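PDB 4EBY: chitin elicitor receptor kinase 1 from Arabidopsis thaliana, which senses fungal chitin at the plant cell surface through its LysM ectodomain and, by chitin-induced dimerization, switches on immune signalling as a receptor-like kinase. Local coordinates for residues A[40-43]-A[44-48]; A[82-85]-A[86-89]; A[89-93]-A[94-98]; A[104-107]-A[108-112]; A[151-154]-A[155-158]. All blocks are in the same frame, centred on the assembly; numbering follows the deposited sequence.

Contact 1 of 5, residues A[40-43]-A[44-48]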
# COMPACT_ATOMS: atom_id res chain seq x y z
N ASP A 40 9.22 -14.81 0.10
CA ASP A 40 8.68 -15.06 1.44
C ASP A 40 8.21 -13.82 2.20
O ASP A 40 7.19 -13.86 2.89
CB ASP A 40 9.68 -15.87 2.29
CG ASP A 40 9.83 -17.31 1.83
OD1 ASP A 40 9.08 -17.76 0.93
OD2 ASP A 40 10.68 -18.01 2.40
N PRO A 41 8.95 -12.70 2.12
CA PRO A 41 8.50 -11.54 2.89
C PRO A 41 7.07 -11.11 2.55
O PRO A 41 6.32 -10.69 3.42
CB PRO A 41 9.51 -10.44 2.51
CG PRO A 41 10.73 -11.19 2.21
CD PRO A 41 10.26 -12.45 1.48
N ILE A 42 6.71 -11.22 1.28
CA ILE A 42 5.34 -10.96 0.84
C ILE A 42 4.39 -12.12 1.15
O ILE A 42 3.30 -11.91 1.68
CB ILE A 42 5.31 -10.65 -0.67
CG1 ILE A 42 6.03 -9.33 -0.91
CG2 ILE A 42 3.87 -10.54 -1.15
CD1 ILE A 42 6.29 -9.06 -2.41
N LEU A 43 4.81 -13.34 0.82
CA LEU A 43 3.93 -14.49 0.98
C LEU A 43 3.48 -14.70 2.42
O LEU A 43 2.37 -15.19 2.66
CB LEU A 43 4.56 -15.77 0.43
CG LEU A 43 4.76 -15.74 -1.10
CD1 LEU A 43 5.50 -16.98 -1.54
CD2 LEU A 43 3.40 -15.64 -1.80
N ARG A 44 4.32 -14.34 3.38
CA ARG A 44 3.94 -14.51 4.80
C ARG A 44 2.69 -13.76 5.16
O ARG A 44 1.98 -14.16 6.09
CB ARG A 44 5.05 -14.02 5.72
CG ARG A 44 6.14 -14.99 5.90
CD ARG A 44 7.16 -14.38 6.82
NE ARG A 44 8.35 -15.20 6.82
CZ ARG A 44 9.48 -14.85 6.23
NH1 ARG A 44 9.59 -13.68 5.62
NH2 ARG A 44 10.51 -15.68 6.28
N TYR A 45 2.42 -12.66 4.47
CA TYR A 45 1.23 -11.86 4.73
C TYR A 45 0.05 -12.24 3.84
O TYR A 45 -1.00 -11.60 3.90
CB TYR A 45 1.55 -10.36 4.58
CG TYR A 45 2.47 -9.86 5.68
CD1 TYR A 45 1.95 -9.48 6.94
CD2 TYR A 45 3.83 -9.82 5.48
CE1 TYR A 45 2.81 -9.04 7.93
CE2 TYR A 45 4.69 -9.38 6.47
CZ TYR A 45 4.17 -9.00 7.70
OH TYR A 45 5.06 -8.59 8.66
N ASN A 46 0.22 -13.28 3.02
CA ASN A 46 -0.81 -13.68 2.07
C ASN A 46 -0.94 -15.20 2.04
O ASN A 46 -0.63 -15.84 1.05
CB ASN A 46 -0.46 -13.19 0.66
CG ASN A 46 -0.43 -11.68 0.57
OD1 ASN A 46 -1.46 -11.04 0.35
ND2 ASN A 46 0.76 -11.10 0.75
N SER A 47 -1.37 -15.79 3.15
CA SER A 47 -1.47 -17.24 3.24
C SER A 47 -2.48 -17.80 2.24
O SER A 47 -2.48 -18.99 1.93
CB SER A 47 -1.85 -17.66 4.65
OG SER A 47 -3.04 -17.00 5.06
N ASN A 48 -3.35 -16.92 1.74
CA ASN A 48 -4.36 -17.28 0.75
C ASN A 48 -3.78 -17.62 -0.62
O ASN A 48 -4.44 -18.27 -1.44
CB ASN A 48 -5.36 -16.13 0.59
CG ASN A 48 -4.69 -14.83 0.21
OD1 ASN A 48 -3.87 -14.30 0.97
ND2 ASN A 48 -5.02 -14.30 -0.96
O HOH W 1 7.42 -11.16 5.96

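Contact 2 of 5, residues A[82-85]-A[86-89]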
# COMPACT_ATOMS: atom_id res chain seq x y z
N SER A 82 11.72 2.22 -12.07
CA SER A 82 12.42 2.44 -13.33
C SER A 82 11.43 2.52 -14.49
O SER A 82 10.63 1.60 -14.71
CB SER A 82 13.47 1.36 -13.55
OG SER A 82 14.14 1.58 -14.79
N VAL A 83 11.48 3.64 -15.21
CA VAL A 83 10.52 3.95 -16.25
C VAL A 83 10.66 3.07 -17.49
O VAL A 83 11.78 2.86 -17.99
CB VAL A 83 10.62 5.44 -16.65
CG1 VAL A 83 9.74 5.74 -17.84
CG2 VAL A 83 10.20 6.29 -15.46
N ARG A 84 9.51 2.60 -17.97
CA ARG A 84 9.43 1.79 -19.18
C ARG A 84 8.69 2.51 -20.32
O ARG A 84 8.13 3.60 -20.15
CB ARG A 84 8.75 0.46 -18.85
CG ARG A 84 9.46 -0.31 -17.75
CD ARG A 84 8.52 -1.26 -17.03
NE ARG A 84 8.00 -2.29 -17.93
CZ ARG A 84 8.59 -3.46 -18.13
NH1 ARG A 84 9.72 -3.76 -17.51
NH2 ARG A 84 8.05 -4.34 -18.97
N GLN A 85 8.69 1.89 -21.50
CA GLN A 85 8.12 2.51 -22.68
C GLN A 85 6.68 2.96 -22.46
O GLN A 85 5.85 2.20 -21.96
CB GLN A 85 8.19 1.55 -23.88
CG GLN A 85 8.21 2.25 -25.22
CD GLN A 85 9.56 2.88 -25.53
OE1 GLN A 85 9.73 4.10 -25.41
NE2 GLN A 85 10.53 2.06 -25.92
N GLU A 86 6.42 4.21 -22.83
CA GLU A 86 5.08 4.78 -22.82
C GLU A 86 4.50 5.05 -21.43
O GLU A 86 3.31 5.35 -21.31
CB GLU A 86 4.12 3.93 -23.65
CG GLU A 86 4.44 4.00 -25.15
CD GLU A 86 3.45 3.26 -26.01
OE1 GLU A 86 2.74 2.37 -25.49
OE2 GLU A 86 3.37 3.56 -27.22
N ASP A 87 5.33 4.96 -20.40
CA ASP A 87 4.86 5.31 -19.06
C ASP A 87 4.45 6.77 -18.98
O ASP A 87 5.03 7.65 -19.64
CB ASP A 87 5.92 5.01 -17.99
CG ASP A 87 5.99 3.55 -17.62
OD1 ASP A 87 5.07 2.79 -17.99
OD2 ASP A 87 6.96 3.14 -16.93
N THR A 88 3.42 7.02 -18.17
CA THR A 88 2.99 8.36 -17.85
C THR A 88 2.79 8.39 -16.35
O THR A 88 2.67 7.33 -15.73
CB THR A 88 1.63 8.70 -18.50
OG1 THR A 88 0.64 7.77 -18.05
CG2 THR A 88 1.74 8.62 -20.02
N TYR A 89 2.78 9.57 -15.76
CA TYR A 89 2.52 9.67 -14.33
C TYR A 89 1.17 9.06 -13.97
O TYR A 89 1.04 8.37 -12.95
CB TYR A 89 2.60 11.11 -13.86
CG TYR A 89 4.00 11.68 -13.82
CD1 TYR A 89 5.05 11.00 -13.22
CD2 TYR A 89 4.28 12.93 -14.39
CE1 TYR A 89 6.34 11.53 -13.17
CE2 TYR A 89 5.57 13.46 -14.36
CZ TYR A 89 6.59 12.77 -13.75
OH TYR A 89 7.86 13.30 -13.72
O HOH W 2 7.99 6.29 -23.77

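Contact 3 of 5, residues A[89-93]-A[94-98]. With NAG (2-acetamido-2-deoxy-beta-D-glucopyranose), chain C; NAG (2-acetamido-2-deoxy-beta-D-glucopyranose), chain F.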
# COMPACT_ATOMS: atom_id res chain seq x y z
N TYR A 89 2.78 9.57 -15.76
CA TYR A 89 2.52 9.67 -14.33
C TYR A 89 1.17 9.06 -13.97
O TYR A 89 1.04 8.37 -12.95
CB TYR A 89 2.60 11.11 -13.86
CG TYR A 89 4.00 11.68 -13.82
CD1 TYR A 89 5.05 11.00 -13.22
CD2 TYR A 89 4.28 12.93 -14.39
CE1 TYR A 89 6.34 11.53 -13.17
CE2 TYR A 89 5.57 13.46 -14.36
CZ TYR A 89 6.59 12.77 -13.75
OH TYR A 89 7.86 13.30 -13.72
N GLU A 90 0.17 9.30 -14.82
CA GLU A 90 -1.15 8.73 -14.59
C GLU A 90 -1.07 7.21 -14.57
O GLU A 90 -1.56 6.55 -13.65
CB GLU A 90 -2.15 9.18 -15.68
CG GLU A 90 -3.53 8.57 -15.48
CD GLU A 90 -4.37 8.52 -16.75
OE1 GLU A 90 -3.81 8.24 -17.84
OE2 GLU A 90 -5.59 8.75 -16.66
N ARG A 91 -0.44 6.62 -15.58
CA ARG A 91 -0.38 5.16 -15.64
C ARG A 91 0.41 4.54 -14.49
O ARG A 91 0.03 3.50 -13.94
CB ARG A 91 0.16 4.67 -16.97
CG ARG A 91 -0.32 3.27 -17.27
CD ARG A 91 -0.05 2.90 -18.71
NE ARG A 91 1.38 2.77 -18.91
CZ ARG A 91 1.94 2.39 -20.05
NH1 ARG A 91 1.18 2.09 -21.09
NH2 ARG A 91 3.26 2.31 -20.14
N VAL A 92 1.52 5.17 -14.12
CA VAL A 92 2.32 4.67 -13.02
C VAL A 92 1.50 4.64 -11.73
O VAL A 92 1.59 3.69 -10.97
CB VAL A 92 3.62 5.48 -12.85
CG1 VAL A 92 4.37 5.04 -11.60
CG2 VAL A 92 4.52 5.27 -14.10
N ALA A 93 0.71 5.69 -11.48
CA ALA A 93 -0.08 5.78 -10.25
C ALA A 93 -1.25 4.79 -10.28
O ALA A 93 -1.50 4.08 -9.29
CB ALA A 93 -0.59 7.21 -10.04
N ILE A 94 -1.99 4.75 -11.38
CA ILE A 94 -3.25 4.00 -11.35
C ILE A 94 -3.06 2.52 -11.63
O ILE A 94 -3.84 1.69 -11.16
CB ILE A 94 -4.34 4.57 -12.30
CG1 ILE A 94 -4.04 4.26 -13.76
CG2 ILE A 94 -4.53 6.07 -12.05
CD1 ILE A 94 -5.21 4.55 -14.69
N SER A 95 -2.01 2.20 -12.38
CA SER A 95 -1.76 0.83 -12.80
C SER A 95 -0.54 0.23 -12.10
O SER A 95 -0.67 -0.71 -11.30
CB SER A 95 -1.62 0.78 -14.33
OG SER A 95 -1.46 -0.56 -14.76
N ASN A 96 0.65 0.77 -12.37
CA ASN A 96 1.88 0.16 -11.83
C ASN A 96 1.90 0.11 -10.30
O ASN A 96 2.40 -0.85 -9.72
CB ASN A 96 3.12 0.89 -12.36
CG ASN A 96 3.16 0.96 -13.88
OD1 ASN A 96 2.34 1.63 -14.50
ND2 ASN A 96 4.11 0.27 -14.48
N TYR A 97 1.34 1.14 -9.66
CA TYR A 97 1.22 1.17 -8.19
C TYR A 97 -0.22 1.01 -7.66
O TYR A 97 -0.46 1.17 -6.46
CB TYR A 97 1.90 2.44 -7.62
CG TYR A 97 3.40 2.28 -7.65
CD1 TYR A 97 4.09 1.76 -6.57
CD2 TYR A 97 4.11 2.58 -8.81
CE1 TYR A 97 5.48 1.55 -6.64
CE2 TYR A 97 5.49 2.39 -8.88
CZ TYR A 97 6.16 1.87 -7.80
OH TYR A 97 7.54 1.67 -7.90
N ALA A 98 -1.16 0.68 -8.54
CA ALA A 98 -2.50 0.25 -8.13
C ALA A 98 -3.17 1.22 -7.15
O ALA A 98 -3.76 0.80 -6.15
CB ALA A 98 -2.43 -1.15 -7.52
C1 NAG C . -7.04 2.85 -9.82
C2 NAG C . -7.51 1.45 -10.23
C3 NAG C . -8.15 1.48 -11.63
C4 NAG C . -9.16 2.61 -11.79
C5 NAG C . -8.61 3.92 -11.21
C6 NAG C . -9.65 5.04 -11.23
C7 NAG C . -6.38 -0.64 -9.64
C8 NAG C . -5.19 -1.55 -9.86
N2 NAG C . -6.38 0.55 -10.25
O3 NAG C . -8.76 0.24 -11.94
O4 NAG C . -9.43 2.79 -13.16
O5 NAG C . -8.17 3.71 -9.88
O6 NAG C . -10.75 4.65 -10.43
O7 NAG C . -7.29 -1.01 -8.91
C1 NAG F . -6.67 -2.45 -17.87
C2 NAG F . -6.45 -1.03 -17.32
C3 NAG F . -7.50 -0.05 -17.83
C4 NAG F . -7.63 -0.16 -19.34
C5 NAG F . -7.71 -1.61 -19.80
C6 NAG F . -7.70 -1.69 -21.33
C7 NAG F . -5.39 -0.49 -15.23
C8 NAG F . -5.19 -0.85 -13.78
N2 NAG F . -6.43 -1.01 -15.87
O3 NAG F . -7.13 1.28 -17.47
O4 NAG F . -8.79 0.52 -19.75
O5 NAG F . -6.64 -2.37 -19.27
O6 NAG F . -6.52 -1.09 -21.81
O7 NAG F . -4.59 0.27 -15.78

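Contact 4 of 5, residues A[104-107]-A[108-112]. With NAG (2-acetamido-2-deoxy-beta-D-glucopyranose), chain E.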
# COMPACT_ATOMS: atom_id res chain seq x y z
N GLU A 104 -0.74 13.21 -9.16
CA GLU A 104 -0.33 14.53 -8.70
C GLU A 104 0.91 14.45 -7.81
O GLU A 104 1.81 15.30 -7.91
CB GLU A 104 -1.49 15.22 -7.96
CG GLU A 104 -2.69 15.54 -8.84
CD GLU A 104 -3.63 14.36 -9.09
OE1 GLU A 104 -3.44 13.24 -8.55
OE2 GLU A 104 -4.60 14.56 -9.87
N SER A 105 0.95 13.44 -6.95
CA SER A 105 2.09 13.26 -6.06
C SER A 105 3.35 12.97 -6.88
O SER A 105 4.41 13.56 -6.64
CB SER A 105 1.83 12.14 -5.05
OG SER A 105 2.97 11.88 -4.24
N LEU A 106 3.21 12.07 -7.84
CA LEU A 106 4.35 11.73 -8.71
C LEU A 106 4.87 12.95 -9.45
O LEU A 106 6.08 13.18 -9.51
CB LEU A 106 3.97 10.66 -9.72
CG LEU A 106 3.79 9.25 -9.19
CD1 LEU A 106 3.18 8.36 -10.28
CD2 LEU A 106 5.14 8.68 -8.70
N GLN A 107 3.96 13.73 -10.03
CA GLN A 107 4.39 14.87 -10.83
C GLN A 107 5.08 15.93 -9.96
O GLN A 107 6.04 16.56 -10.37
CB GLN A 107 3.21 15.45 -11.61
CG GLN A 107 3.59 16.60 -12.55
CD GLN A 107 2.49 16.95 -13.55
OE1 GLN A 107 1.72 16.08 -13.98
NE2 GLN A 107 2.40 18.23 -13.91
N ALA A 108 4.61 16.11 -8.73
CA ALA A 108 5.19 17.13 -7.86
C ALA A 108 6.62 16.82 -7.41
O ALA A 108 7.43 17.72 -7.22
CB ALA A 108 4.27 17.39 -6.64
N ARG A 109 6.92 15.53 -7.25
CA ARG A 109 8.16 15.11 -6.61
C ARG A 109 9.20 14.56 -7.58
O ARG A 109 10.26 14.14 -7.15
CB ARG A 109 7.90 14.05 -5.53
CG ARG A 109 7.51 12.68 -6.06
CD ARG A 109 6.81 11.83 -4.98
NE ARG A 109 7.64 11.56 -3.81
CZ ARG A 109 7.57 12.21 -2.65
NH1 ARG A 109 8.37 11.83 -1.65
NH2 ARG A 109 6.71 13.21 -2.46
N ASN A 110 8.88 14.59 -8.88
CA ASN A 110 9.83 14.17 -9.93
C ASN A 110 9.99 15.30 -10.93
O ASN A 110 9.05 16.06 -11.14
CB ASN A 110 9.33 12.90 -10.62
CG ASN A 110 9.32 11.71 -9.69
OD1 ASN A 110 8.26 11.31 -9.16
ND2 ASN A 110 10.49 11.18 -9.44
N PRO A 111 11.19 15.42 -11.54
CA PRO A 111 11.48 16.60 -12.36
C PRO A 111 11.11 16.46 -13.83
O PRO A 111 11.21 17.43 -14.58
CB PRO A 111 13.00 16.76 -12.21
CG PRO A 111 13.48 15.32 -12.11
CD PRO A 111 12.41 14.66 -11.22
N PHE A 112 10.69 15.27 -14.25
CA PHE A 112 10.40 15.05 -15.66
C PHE A 112 9.05 15.66 -16.00
O PHE A 112 8.06 15.41 -15.31
CB PHE A 112 10.42 13.55 -15.97
CG PHE A 112 11.58 12.83 -15.35
CD1 PHE A 112 12.85 12.89 -15.93
CD2 PHE A 112 11.42 12.14 -14.16
CE1 PHE A 112 13.94 12.25 -15.34
CE2 PHE A 112 12.49 11.49 -13.56
CZ PHE A 112 13.75 11.56 -14.15
C1 NAG E . 11.42 10.97 0.15
C2 NAG E . 12.41 11.42 1.24
C3 NAG E . 12.34 12.93 1.36
C4 NAG E . 12.64 13.55 0.01
C5 NAG E . 11.76 12.97 -1.08
C6 NAG E . 12.17 13.52 -2.45
C7 NAG E . 13.04 10.23 3.29
C8 NAG E . 12.55 9.54 4.54
N2 NAG E . 12.11 10.83 2.54
O3 NAG E . 13.27 13.38 2.33
O4 NAG E . 12.38 14.94 0.03
O5 NAG E . 11.83 11.56 -1.07
O6 NAG E . 13.48 13.10 -2.81
O7 NAG E . 14.24 10.21 3.01
O HOH W 3 4.77 14.66 -4.06
O HOH W 4 6.61 16.99 -13.65

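Contact 5 of 5, residues A[151-154]-A[155-158]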
# COMPACT_ATOMS: atom_id res chain seq x y z
N GLU A 151 -16.35 -1.55 -5.35
CA GLU A 151 -17.02 -2.65 -4.69
C GLU A 151 -16.88 -2.63 -3.17
O GLU A 151 -17.59 -3.35 -2.47
CB GLU A 151 -16.57 -4.00 -5.27
CG GLU A 151 -15.11 -4.37 -5.00
CD GLU A 151 -14.15 -3.87 -6.06
OE1 GLU A 151 -14.53 -3.02 -6.90
OE2 GLU A 151 -13.00 -4.34 -6.06
N ASP A 152 -15.97 -1.80 -2.65
CA ASP A 152 -15.78 -1.71 -1.20
C ASP A 152 -16.83 -0.87 -0.50
O ASP A 152 -17.37 0.07 -1.08
CB ASP A 152 -14.43 -1.07 -0.88
CG ASP A 152 -13.26 -1.94 -1.28
OD1 ASP A 152 -13.26 -3.14 -0.95
OD2 ASP A 152 -12.33 -1.41 -1.92
N SER A 153 -17.10 -1.20 0.76
CA SER A 153 -17.92 -0.37 1.63
C SER A 153 -17.38 -0.46 3.06
O SER A 153 -16.53 -1.31 3.35
CB SER A 153 -19.39 -0.80 1.58
OG SER A 153 -19.53 -2.14 2.01
N LEU A 154 -17.88 0.40 3.95
CA LEU A 154 -17.45 0.31 5.33
C LEU A 154 -17.78 -1.07 5.90
O LEU A 154 -16.93 -1.71 6.52
CB LEU A 154 -18.09 1.41 6.18
CG LEU A 154 -17.68 1.38 7.65
CD1 LEU A 154 -16.17 1.58 7.79
CD2 LEU A 154 -18.45 2.45 8.40
N SER A 155 -19.01 -1.52 5.70
CA SER A 155 -19.41 -2.84 6.20
C SER A 155 -18.58 -3.98 5.60
O SER A 155 -18.18 -4.89 6.32
CB SER A 155 -20.91 -3.10 6.01
OG SER A 155 -21.33 -2.71 4.71
N SER A 156 -18.30 -3.93 4.30
CA SER A 156 -17.51 -5.01 3.68
C SER A 156 -16.07 -5.03 4.16
O SER A 156 -15.49 -6.10 4.34
CB SER A 156 -17.57 -4.95 2.15
OG SER A 156 -16.78 -3.90 1.63
N ILE A 157 -15.47 -3.86 4.36
CA ILE A 157 -14.10 -3.81 4.87
C ILE A 157 -14.05 -4.21 6.34
O ILE A 157 -13.12 -4.86 6.79
CB ILE A 157 -13.45 -2.42 4.62
CG1 ILE A 157 -13.21 -2.22 3.12
CG2 ILE A 157 -12.10 -2.33 5.37
CD1 ILE A 157 -12.92 -0.78 2.72
N ALA A 158 -15.08 -3.83 7.10
CA ALA A 158 -15.16 -4.22 8.50
C ALA A 158 -15.22 -5.74 8.61
O ALA A 158 -14.56 -6.35 9.45
CB ALA A 158 -16.38 -3.60 9.15
O HOH W 5 -14.57 -4.93 0.39

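Contact 1 of 5, residues A[40-43]-A[44-48]
Arg44 lays its guanidinium over Asp40, with Asp40 CB against one face of the flat group, displaced toward its rim, and 4.0 Å from Arg44 NH1. The side chain reaches back there because CG stands opposite its own carbonyl carbon (chi1 -81°) and the chain then runs extended from CG to NE, passing the carbonyl oxygen of Asp40 on the way. The charges assist only loosely: Asp40 OD2 is 4.5 Å from Arg44 NH2 and well out of the guanidinium plane, so the attraction is electrostatic and no N-H is aimed at the carboxylate. A water in that plane accepts weakly from Arg44 NH1 and donates to Pro41 O. Pro41 O also approaches the Tyr45 ring at its edge, 3.3 Å from Tyr45 CD2.

Where helix 40-43 ends, Ile42 O is gripped twice. Asn46 ND2 bonds to Ile42 O at 2.8 Å, nearly within its own amide plane, while Tyr45 N reaches Ile42 O at 3.0 Å from the opposite face of the carbonyl. A type I turn from Leu43 to Asn46 closes with Asn46 N bonded to Leu43 O at 2.9 Å. Asn46 ND2 also donates to Leu62 O of strand 60-70, and Ile42 packs on Val61 and Pro64 of that strand and on helix 20-26. The chemistry thus divides: a buried amide fixed by two carbonyls ties the helix end to the strand, whereas the exposed arginine, which also touches Pro191, is only loosely tied within this contact.

Contact 2 of 5, residues A[82-85]-A[86-89]
A type II beta turn from Arg84 to Asp87 links strand 74-82 to helix 89-96 of the second LysM unit, closed by the bond from Asp87 N to Arg84 O at 3.1 Å. Glu86 occupies the third position with positive phi (72°), as this turn type requires. The Asp87 side chain folds back over the turn and makes a second closure: Arg84 N donates to Asp87 OD2 at 2.8 Å along an almost straight line (168°), meeting the oxygen from above the carboxylate plane. Asp87 CG lies opposite its carbonyl carbon (chi1 -79°), which carries the carboxylate back across the turn to that N-H.

The carboxylate is further fixed from outside, since Tyr81 OH bonds to OD2 and Arg91 forms a salt bridge with OD1; these partners probably favour the charged form of this buried acid. Arg91 also donates to Gln85 O, joining the turn to the first turns of the helix. The side chains of Val83 and Asp87 pass antiparallel, with Val83 CG1 3.9 Å from Asp87 CB, and Val83 continues onto Ile117, Ala121 and Leu123. Just beyond the turn, Thr88 is the N-cap, its hydroxyl accepting from Arg91 N. A water bridges the two central residues of the turn, donating to Gln85 OE1 at 3.2 Å while accepting from Glu86 N at 2.8 Å.

Contact 3 of 5, residues A[89-93]-A[94-98]
The C-terminal end of helix 89-96 forms part of the chitin-binding groove of the second LysM unit, and its last turn widens into a pi-type turn. Arg91 O shows the change of register, accepting from Ser95 N at 2.9 Å in the ordinary helical pattern and from Asn96 N at 3.2 Å, one residue further on. Tyr97 N then bonds to Val92 O at 2.9 Å, again spanning five residues and nearly in line with the carbonyl. Before the widening, Ile94 N meets Glu90 O in regular alpha-helical fashion.

The side chains of Val92 and Tyr97 follow the same five-residue spacing. They run alongside each other, Val92 CG1 touching the ring at Tyr97 CD2 (3.7 Å), while Val92 O sits in the ring plane at its edge. The phenol end is held elsewhere, by Tyr97 OH bonding to Asn26 O. Ile94 places CG1 between the backbone N and the carbonyl carbon (chi1 75°), so that both CG1 and CG2 rest against Glu90 O.

Ile94 O accepts from the sugar: N2 of the chain C NAG donates to Ile94 O at 2.9 Å and 161°. The acetamido methyl C8 of the chain C NAG packs on Ala98 CB at 3.6 Å, and Ser95 CB lies 3.3 Å from O7 of the chain F NAG. Glu15 and Arg149 also hydrogen-bond to bound NAG at this site. A helix end holding a backbone carbonyl out to an acetamido N-H is consistent with the sugar-binding groove of a LysM domain.

Contact 4 of 5, residues A[104-107]-A[108-112]
Ser105 O is gripped by two donors near the end of helix 103-109: Arg109 N at 3.2 Å and a water at 2.8 Å. The water in turn accepts from Arg109 NH2 at 2.9 Å, lying at the edge of the guanidinium and in its plane, so the arginine reaches one carbonyl through both its backbone and its tip. That loop closes because Arg109 CG stands between the backbone N and the carbonyl carbon (chi1 72°), with the methylenes folded back over Ser105 O, and the chain bends again at chi3. Arg109 CD comes 3.4 Å from Ser105 O.

Arg109 NH1 lies near the ligand, 3.5 Å from O5 of the chain E NAG, which is oblique to the guanidinium, a proximity with no bond assigned. Asn124 OD1 accepts from Arg109 NE and Asn78 OD1 weakly from NH1, which helps fix the rotation of the group beside the sugar. One residue earlier Ala108 N bonds to Glu104 O at 3.0 Å, in regular helical fashion. Farther along, a second water donates to Phe112 O at 2.7 Å and weakly to Gln107 O, spanning the chain after the helix; Phe112 O also bonds to Tyr89 OH.

Leu106 and Asn110 run alongside each other. Leu106 packs on Tyr89 and Val92 of helix 89-96 and on Val125 of strand 122-128, while Asn110 and Phe112 meet Leu123 of that strand, so helix 103-109 and the residues after it pack against both.

Contact 5 of 5, residues A[151-154]-A[155-158]
The backbone passes from an extended Ser153 straight into helix 154-161, and the two serines at this N-terminus, Ser153 and Ser156, form a capping box. Its reciprocal bonds are both present: Ser156 N donates to Ser153 OG at 3.2 Å, and Ser153 N donates to Ser156 OG at 2.9 Å. Each hydroxyl stands between its own backbone N and carbonyl carbon (chi1 60° for Ser153, 74° for Ser156), which turns the two groups toward one another's amides. An N-H at the start of the helix that lacks a preceding carbonyl is thereby given a side-chain acceptor. Regular helical bonding begins at once, with Ile157 N to Ser153 O at 2.9 Å and Ala158 N to Leu154 O.

An aliphatic touch flanks the cap. The side chains of Asp152 and Ile157 pass at a slant, Asp152 CB meeting Ile157 CD1 at 3.9 Å, and Ile157 also packs on Leu148, Leu168 and Phe177. Leu154 packs on Leu168 and Gln169 of helix 165-171, so the capped end is tied to the second helix of the LysM pair.

Asp152 is buried, and its charge is met mainly outside the cap: OD2 forms a salt bridge with Arg60 and accepts from Arg149 N, and OD1 bonds to Tyr146 OH. Those partners probably favour the carboxylate form. A water joins this network to the box, donating to Asp152 OD1 at 2.6 Å and lying 2.7 Å from Ser156 OG.

In the fold
Contacts 2, 3 and 4 form one connected group in the second LysM unit. Contacts 2 and 3 share Tyr89, with centres about 9 Å apart, and contact 4 lies about 13 Å from each between centres. Tyr89 OH bonds to Phe112 O at 2.6 Å, and Val92 CG1 packs on Leu106 CD1 at 3.8 Å, joining helices 89-96 and 103-109. Sugars lie against contacts 3 and 4. Contact 5 belongs to the third LysM unit, its nearest atoms about 10 Å from contact 3, yet neighbouring Arg149 reaches the contact 3 glycan pocket. Contact 1 stands apart, about 31 Å between centres from contact 4 on the opposite side of the chain's centre.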